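Local structure of methylenetetrahydrofolate--tRNA-(uracil-5-)-methyltransferase trmFO (Thermus thermophilus, 3G5S) at residues G59-L67 with P392-V400. The protein catalyses the folate-dependent methylation of uridine 54 to 5-methyluridine in tRNAs, using FAD as cofactor and NADH or NADPH as reductant. Numbering follows the deposited sequence. Where two conformers were deposited one is given.
Sequences GETNAKGLL and PMYANWGLV
The indole nitrogen of Trp397 donates a hydrogen bond to the backbone carbonyl of Thr61, with NE1 2.9 Å from O and an N-H...O angle of 161°. The oxygen lies almost in the indole plane, whereas the nitrogen approaches from above the carbonyl plane, 55° out of it, off the lone-pair directions. With CG anti to its own carbonyl carbon (chi1 -68°), the indole reaches over the first turn of helix 63-74. One face rests on Ala63, whose CA makes a CH-pi contact 3.9 Å from the centroid of the six-membered ring. At the far end of the indole, CZ3 meets CD2 of Leu66 at 3.8 Å. A leucine in place of Trp397 would probably leave the Thr61 carbonyl without this donor and open a gap over Ala63. From under the same face, CB of Ala63 also reaches the backbone of Asn396, 3.5 Å from its CA, and Ala395 CB touches both Lys64 CG (4.2 Å) and Leu67 CD2 (4.3 Å). From helix 343-361, Glu345 OE2 bridges the two segments, forming a salt bridge with Lys64 NZ and accepting a hydrogen bond from Ala395 N. Met374 and Met416 also touch the indole. The arrangement is a buried loop-to-helix contact, fastening the loop between helices 374-384 and 409-429 to the N-terminal turn of helix 63-74, near the bound FAD of this MnmG-family flavoprotein.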
loop_
_atom_site.group_PDB
_atom_site.type_symbol
_atom_site.label_atom_id
_atom_site.label_comp_id
_atom_site.label_asym_id
_atom_site.label_seq_id
_atom_site.Cartn_x
_atom_site.Cartn_y
_atom_site.Cartn_z
ATOM N N GLY A 59 18.792 -1.391 -1.153
ATOM C CA GLY A 59 19.643 -0.275 -1.525
ATOM C C GLY A 59 19.143 1.095 -1.093
ATOM O O GLY A 59 17.949 1.293 -0.863
ATOM N N GLU A 60 20.067 2.048 -0.993
ATOM C CA GLU A 60 19.735 3.430 -0.643
ATOM C C GLU A 60 18.970 4.130 -1.755
ATOM O O GLU A 60 18.517 5.268 -1.596
ATOM C CB GLU A 60 20.997 4.229 -0.337
ATOM C CG GLU A 60 21.613 3.926 1.006
ATOM C CD GLU A 60 22.930 4.642 1.201
ATOM O OE1 GLU A 60 23.289 5.468 0.336
ATOM O OE2 GLU A 60 23.611 4.370 2.212
ATOM N N THR A 61 18.837 3.452 -2.887
ATOM C CA THR A 61 18.023 3.977 -3.972
ATOM C C THR A 61 16.609 3.398 -3.962
ATOM O O THR A 61 15.803 3.734 -4.830
ATOM C CB THR A 61 18.644 3.672 -5.338
ATOM O OG1 THR A 61 18.735 2.256 -5.499
ATOM C CG2 THR A 61 20.029 4.289 -5.447
ATOM N N ASN A 62 16.313 2.547 -2.977
ATOM C CA ASN A 62 15.025 1.854 -2.911
ATOM C C ASN A 62 14.137 2.385 -1.804
ATOM O O ASN A 62 14.543 2.453 -0.647
ATOM C CB ASN A 62 15.225 0.353 -2.683
ATOM C CG ASN A 62 15.867 -0.334 -3.855
ATOM O OD1 ASN A 62 15.387 -0.241 -4.986
ATOM N ND2 ASN A 62 16.954 -1.046 -3.596
ATOM N N ALA A 63 12.907 2.756 -2.155
ATOM C CA ALA A 63 11.950 3.230 -1.153
ATOM C C ALA A 63 11.720 2.198 -0.044
ATOM O O ALA A 63 11.603 2.554 1.129
ATOM C CB ALA A 63 10.642 3.595 -1.816
ATOM N N LYS A 64 11.645 0.923 -0.412
ATOM C CA LYS A 64 11.507 -0.128 0.586
ATOM C C LYS A 64 12.768 -0.234 1.447
ATOM O O LYS A 64 12.692 -0.578 2.624
ATOM C CB LYS A 64 11.171 -1.459 -0.089
ATOM C CG LYS A 64 9.717 -1.539 -0.584
ATOM C CD LYS A 64 9.418 -2.856 -1.286
ATOM C CE LYS A 64 7.983 -2.916 -1.780
ATOM N NZ LYS A 64 7.013 -3.298 -0.718
ATOM N N GLY A 65 13.921 0.068 0.860
ATOM C CA GLY A 65 15.160 0.102 1.616
ATOM C C GLY A 65 15.138 1.166 2.698
ATOM O O GLY A 65 15.604 0.942 3.816
ATOM N N LEU A 66 14.595 2.337 2.379
ATOM C CA LEU A 66 14.432 3.361 3.399
ATOM C C LEU A 66 13.480 2.881 4.496
ATOM O O LEU A 66 13.762 3.032 5.684
ATOM C CB LEU A 66 13.932 4.665 2.796
ATOM C CG LEU A 66 13.559 5.758 3.795
ATOM C CD1 LEU A 66 14.700 6.076 4.757
ATOM C CD2 LEU A 66 13.079 7.016 3.089
ATOM N N LEU A 67 12.353 2.293 4.111
ATOM C CA LEU A 67 11.397 1.834 5.114
ATOM C C LEU A 67 12.014 0.750 6.012
ATOM O O LEU A 67 11.775 0.729 7.223
ATOM C CB LEU A 67 10.114 1.350 4.441
ATOM C CG LEU A 67 8.954 0.991 5.376
ATOM C CD1 LEU A 67 8.576 2.135 6.292
ATOM C CD2 LEU A 67 7.750 0.564 4.562
ATOM N N PRO A 392 -5.064 0.451 -2.782
ATOM C CA PRO A 392 -3.965 0.346 -1.811
ATOM C C PRO A 392 -2.639 0.901 -2.312
ATOM O O PRO A 392 -2.406 1.016 -3.518
ATOM C CB PRO A 392 -3.836 -1.162 -1.579
ATOM C CG PRO A 392 -5.184 -1.742 -2.022
ATOM C CD PRO A 392 -5.585 -0.869 -3.177
HETATM N N MSE A 393 -1.761 1.211 -1.367
HETATM C CA MSE A 393 -0.478 1.834 -1.661
HETATM C C MSE A 393 0.679 1.067 -1.029
HETATM O O MSE A 393 0.590 0.624 0.119
HETATM C CB MSE A 393 -0.492 3.275 -1.153
HETATM C CG MSE A 393 0.761 4.078 -1.477
HETATM SE SE MSE A 393 1.227 4.044 -3.373
HETATM C CE MSE A 393 -0.488 4.578 -4.095
ATOM N N TYR A 394 1.763 0.929 -1.791
ATOM C CA TYR A 394 3.021 0.430 -1.256
ATOM C C TYR A 394 4.084 1.524 -1.262
ATOM O O TYR A 394 3.889 2.586 -1.859
ATOM C CB TYR A 394 3.481 -0.847 -1.956
ATOM C CG TYR A 394 3.761 -0.788 -3.446
ATOM C CD1 TYR A 394 2.929 -1.430 -4.352
ATOM C CD2 TYR A 394 4.904 -0.173 -3.937
ATOM C CE1 TYR A 394 3.211 -1.433 -5.712
ATOM C CE2 TYR A 394 5.193 -0.164 -5.303
ATOM C CZ TYR A 394 4.343 -0.799 -6.182
ATOM O OH TYR A 394 4.603 -0.819 -7.538
ATOM N N ALA A 395 5.199 1.277 -0.576
ATOM C CA ALA A 395 6.248 2.286 -0.450
ATOM C C ALA A 395 6.862 2.622 -1.809
ATOM O O ALA A 395 7.216 1.729 -2.571
ATOM C CB ALA A 395 7.324 1.795 0.486
ATOM N N ASN A 396 7.003 3.912 -2.080
ATOM C CA ASN A 396 7.615 4.384 -3.316
ATOM C C ASN A 396 8.055 5.830 -3.123
ATOM O O ASN A 396 7.580 6.517 -2.213
ATOM C CB ASN A 396 6.654 4.248 -4.507
ATOM C CG ASN A 396 5.454 5.160 -4.389
ATOM O OD1 ASN A 396 4.407 4.770 -3.845
ATOM N ND2 ASN A 396 5.596 6.384 -4.863
ATOM N N TRP A 397 8.954 6.292 -3.984
ATOM C CA TRP A 397 9.523 7.621 -3.829
ATOM C C TRP A 397 8.554 8.768 -4.103
ATOM O O TRP A 397 8.834 9.897 -3.732
ATOM C CB TRP A 397 10.782 7.774 -4.679
ATOM C CG TRP A 397 11.925 6.932 -4.218
ATOM C CD1 TRP A 397 12.576 5.975 -4.939
ATOM C CD2 TRP A 397 12.592 6.999 -2.946
ATOM N NE1 TRP A 397 13.601 5.436 -4.198
ATOM C CE2 TRP A 397 13.632 6.047 -2.972
ATOM C CE3 TRP A 397 12.404 7.763 -1.789
ATOM C CZ2 TRP A 397 14.486 5.844 -1.880
ATOM C CZ3 TRP A 397 13.253 7.561 -0.707
ATOM C CH2 TRP A 397 14.278 6.611 -0.761
ATOM N N GLY A 398 7.419 8.497 -4.742
ATOM C CA GLY A 398 6.423 9.535 -4.939
ATOM C C GLY A 398 5.757 10.025 -3.660
ATOM O O GLY A 398 5.142 11.092 -3.655
ATOM N N LEU A 399 5.895 9.260 -2.578
ATOM C CA LEU A 399 5.213 9.553 -1.317
ATOM C C LEU A 399 5.883 10.645 -0.494
ATOM O O LEU A 399 5.267 11.190 0.413
ATOM C CB LEU A 399 5.136 8.290 -0.465
ATOM C CG LEU A 399 4.300 7.160 -1.046
ATOM C CD1 LEU A 399 4.445 5.921 -0.197
ATOM C CD2 LEU A 399 2.833 7.545 -1.192
ATOM N N VAL A 400 7.152 10.931 -0.775
ATOM C CA VAL A 400 7.912 11.918 -0.005
ATOM C C VAL A 400 8.210 13.133 -0.881
ATOM O O VAL A 400 8.084 13.065 -2.102
ATOM C CB VAL A 400 9.224 11.322 0.564
ATOM C CG1 VAL A 400 8.925 10.135 1.481
ATOM C CG2 VAL A 400 10.178 10.928 -0.560
#